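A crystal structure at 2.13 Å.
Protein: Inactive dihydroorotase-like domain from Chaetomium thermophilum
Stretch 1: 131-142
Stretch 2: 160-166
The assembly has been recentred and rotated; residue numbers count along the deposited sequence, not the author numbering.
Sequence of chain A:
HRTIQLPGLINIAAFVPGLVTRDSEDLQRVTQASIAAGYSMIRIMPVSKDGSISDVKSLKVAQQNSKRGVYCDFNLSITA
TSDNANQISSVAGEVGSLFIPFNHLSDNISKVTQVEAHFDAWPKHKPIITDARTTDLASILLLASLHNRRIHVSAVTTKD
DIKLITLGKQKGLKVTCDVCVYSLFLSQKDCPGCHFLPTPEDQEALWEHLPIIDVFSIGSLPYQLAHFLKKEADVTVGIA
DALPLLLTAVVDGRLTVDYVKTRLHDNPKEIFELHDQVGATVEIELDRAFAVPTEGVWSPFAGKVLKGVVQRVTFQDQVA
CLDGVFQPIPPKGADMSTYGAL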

# COMPACT_ATOMS: atom_id res chain seq x y z
N ASP A 131 -10.98 2.94 -1.85
CA ASP A 131 -11.26 2.02 -0.76
C ASP A 131 -12.76 1.83 -0.56
O ASP A 131 -13.20 1.43 0.53
CB ASP A 131 -10.61 2.51 0.54
CG ASP A 131 -11.14 3.86 1.00
OD1 ASP A 131 -11.92 4.49 0.25
OD2 ASP A 131 -10.77 4.29 2.11
N ALA A 132 -13.56 2.09 -1.59
CA ALA A 132 -15.01 1.99 -1.49
C ALA A 132 -15.43 0.57 -1.12
O ALA A 132 -14.75 -0.41 -1.45
CB ALA A 132 -15.67 2.39 -2.81
N ARG A 133 -16.55 0.46 -0.41
CA ARG A 133 -17.14 -0.82 -0.03
C ARG A 133 -18.58 -0.89 -0.51
O ARG A 133 -19.20 0.13 -0.84
CB ARG A 133 -17.12 -1.04 1.49
CG ARG A 133 -15.83 -0.67 2.19
CD ARG A 133 -14.66 -1.48 1.67
NE ARG A 133 -13.43 -1.13 2.37
CZ ARG A 133 -12.20 -1.25 1.87
NH1 ARG A 133 -11.16 -0.90 2.60
NH2 ARG A 133 -12.01 -1.72 0.64
N THR A 134 -19.10 -2.12 -0.53
CA THR A 134 -20.50 -2.41 -0.83
C THR A 134 -21.06 -1.51 -1.92
O THR A 134 -20.59 -1.54 -3.06
CB THR A 134 -21.34 -2.31 0.45
OG1 THR A 134 -21.43 -0.94 0.86
CG2 THR A 134 -20.73 -3.14 1.57
N THR A 135 -22.07 -0.70 -1.58
CA THR A 135 -22.77 0.06 -2.61
C THR A 135 -21.90 1.17 -3.19
O THR A 135 -22.01 1.47 -4.38
CB THR A 135 -24.08 0.62 -2.05
OG1 THR A 135 -23.85 1.19 -0.75
CG2 THR A 135 -25.11 -0.49 -1.93
N ASP A 136 -21.04 1.78 -2.37
CA ASP A 136 -20.06 2.72 -2.92
C ASP A 136 -19.14 2.02 -3.91
O ASP A 136 -18.82 2.56 -4.97
CB ASP A 136 -19.24 3.36 -1.81
CG ASP A 136 -20.07 4.24 -0.89
OD1 ASP A 136 -21.16 4.67 -1.29
OD2 ASP A 136 -19.60 4.50 0.24
N LEU A 137 -18.69 0.81 -3.56
CA LEU A 137 -17.82 0.04 -4.45
C LEU A 137 -18.52 -0.24 -5.78
O LEU A 137 -17.96 -0.01 -6.85
CB LEU A 137 -17.40 -1.26 -3.78
CG LEU A 137 -16.59 -2.24 -4.65
CD1 LEU A 137 -15.33 -1.57 -5.20
CD2 LEU A 137 -16.22 -3.48 -3.84
N ALA A 138 -19.75 -0.76 -5.72
CA ALA A 138 -20.49 -1.03 -6.95
C ALA A 138 -20.69 0.25 -7.76
O ALA A 138 -20.72 0.20 -8.99
CB ALA A 138 -21.83 -1.68 -6.62
N SER A 139 -20.81 1.40 -7.09
CA SER A 139 -21.03 2.66 -7.79
C SER A 139 -19.80 3.07 -8.60
O SER A 139 -19.92 3.49 -9.76
CB SER A 139 -21.39 3.76 -6.80
OG SER A 139 -22.58 3.45 -6.11
N ILE A 140 -18.62 2.98 -8.00
CA ILE A 140 -17.41 3.37 -8.71
C ILE A 140 -17.03 2.31 -9.75
O ILE A 140 -16.42 2.64 -10.78
CB ILE A 140 -16.28 3.65 -7.71
CG1 ILE A 140 -15.12 4.37 -8.41
CG2 ILE A 140 -15.79 2.37 -7.04
CD1 ILE A 140 -14.18 5.07 -7.45
N LEU A 141 -17.39 1.05 -9.52
CA LEU A 141 -17.16 0.02 -10.54
C LEU A 141 -18.05 0.25 -11.76
O LEU A 141 -17.64 -0.04 -12.89
CB LEU A 141 -17.42 -1.37 -9.95
CG LEU A 141 -16.42 -1.91 -8.92
CD1 LEU A 141 -16.81 -3.32 -8.51
CD2 LEU A 141 -14.99 -1.88 -9.45
N LEU A 142 -19.27 0.75 -11.55
CA LEU A 142 -20.12 1.09 -12.69
C LEU A 142 -19.48 2.19 -13.53
O LEU A 142 -19.45 2.12 -14.76
CB LEU A 142 -21.50 1.52 -12.21
CG LEU A 142 -22.46 1.95 -13.32
CD1 LEU A 142 -22.77 0.79 -14.25
CD2 LEU A 142 -23.74 2.52 -12.74
N ASP A 160 -18.09 -10.26 0.83
CA ASP A 160 -19.01 -9.62 -0.10
C ASP A 160 -18.25 -8.83 -1.17
O ASP A 160 -18.57 -8.91 -2.36
CB ASP A 160 -19.97 -8.70 0.66
CG ASP A 160 -20.96 -9.47 1.53
OD1 ASP A 160 -21.22 -10.66 1.24
OD2 ASP A 160 -21.49 -8.87 2.49
N ASP A 161 -17.25 -8.04 -0.75
CA ASP A 161 -16.56 -7.18 -1.71
C ASP A 161 -15.68 -7.99 -2.66
O ASP A 161 -15.65 -7.72 -3.86
CB ASP A 161 -15.73 -6.13 -0.96
CG ASP A 161 -16.58 -4.96 -0.45
OD1 ASP A 161 -17.80 -4.95 -0.69
OD2 ASP A 161 -16.01 -4.05 0.18
N ILE A 162 -14.97 -9.00 -2.15
CA ILE A 162 -14.08 -9.76 -3.04
C ILE A 162 -14.89 -10.56 -4.05
O ILE A 162 -14.44 -10.78 -5.18
CB ILE A 162 -13.12 -10.66 -2.23
CG1 ILE A 162 -11.92 -11.07 -3.10
CG2 ILE A 162 -13.82 -11.91 -1.71
CD1 ILE A 162 -11.00 -9.93 -3.51
N LYS A 163 -16.10 -10.98 -3.68
CA LYS A 163 -16.94 -11.72 -4.62
C LYS A 163 -17.52 -10.80 -5.68
O LYS A 163 -17.68 -11.21 -6.84
CB LYS A 163 -18.05 -12.44 -3.88
CG LYS A 163 -17.57 -13.65 -3.09
CD LYS A 163 -18.71 -14.56 -2.68
CE LYS A 163 -19.28 -15.31 -3.88
NZ LYS A 163 -20.21 -16.39 -3.46
N LEU A 164 -17.84 -9.55 -5.33
CA LEU A 164 -18.28 -8.60 -6.34
C LEU A 164 -17.15 -8.28 -7.31
O LEU A 164 -17.37 -8.16 -8.52
CB LEU A 164 -18.78 -7.32 -5.67
CG LEU A 164 -19.19 -6.17 -6.60
CD1 LEU A 164 -20.35 -6.57 -7.49
CD2 LEU A 164 -19.53 -4.93 -5.80
N ILE A 165 -15.92 -8.17 -6.80
CA ILE A 165 -14.77 -7.94 -7.67
C ILE A 165 -14.56 -9.13 -8.59
O ILE A 165 -14.28 -8.97 -9.78
CB ILE A 165 -13.53 -7.61 -6.83
CG1 ILE A 165 -13.68 -6.23 -6.18
CG2 ILE A 165 -12.25 -7.65 -7.68
CD1 ILE A 165 -12.79 -6.01 -4.98
N THR A 166 -14.70 -10.35 -8.05
CA THR A 166 -14.62 -11.55 -8.88
C THR A 166 -15.61 -11.48 -10.03
O THR A 166 -15.27 -11.77 -11.19
CB THR A 166 -14.89 -12.79 -8.02
OG1 THR A 166 -13.93 -12.88 -6.97
CG2 THR A 166 -14.83 -14.06 -8.87
O HOH W 1 -13.80 -3.17 -0.82

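A buried carboxylate, that of Asp 161, is the centrepiece of this contact between two helices, and it is held by a backbone amide and a single water rather than by the arginine close to it. Thr 134 N donates to Asp 161 OD1 over 3.1 Å, with an N-H...O angle of 151°. The other oxygen, Asp 161 OD2, accepts a hydrogen bond of 2.6 Å from water 1. That water also donates to Ala 132 O at 3.0 Å and accepts from Arg 133 NH2 at 2.7 Å, so it joins the carboxylate to both a carbonyl and a guanidinium. Direct pairing of the charges is absent: Arg 133 NE lies 4.5 Å from Asp 161 OD2, beyond a salt bridge, and it is the aliphatic Arg 133 CD that comes within 3.3 Å of the same oxygen. The water therefore carries the link that the arginine does not make itself.

The example illustrates a general principle: a charged group can be buried between helices if each of its oxygens is given a partner. Asp 161 points toward the first stretch, and with chi1 in the m well its short side chain reaches the backbone near the start of the first helix. Thr 134 serves here through its main chain; its CA-to-CB bond points away from the second stretch, and the residue remains exposed. Its phi of 38° and psi of -117° are not those of a regular helical residue, yet Thr 134 O accepts a hydrogen bond from Ala 138 N at 2.9 Å.

Beyond this polar end the contact becomes apolar. The helices run in nearly the same direction, 18° apart, with a closest axial approach of 10.5 Å, a spacing that leaves the space between them to side chains. Leu 137, buried and pointing toward the partner helix, spans the two regimes: its CD2 lies 3.7 Å from Asp 161 CG, 4.1 Å from Leu 164 CD2 and 4.4 Å from Ile 165 CD1. Leu 164 also points across, and its CD2 meets Ala 138 CB at 4.1 Å and Leu 141 CD1 at 4.2 Å. The small methyl of Ala 138, directed sideways, packs against this leucine without a long side chain, whereas Leu 141 reaches across from a buried position. Ile 165 starts sideways, but its end comes nearer the first helix. Altogether 319 Å² is buried, counting both sides.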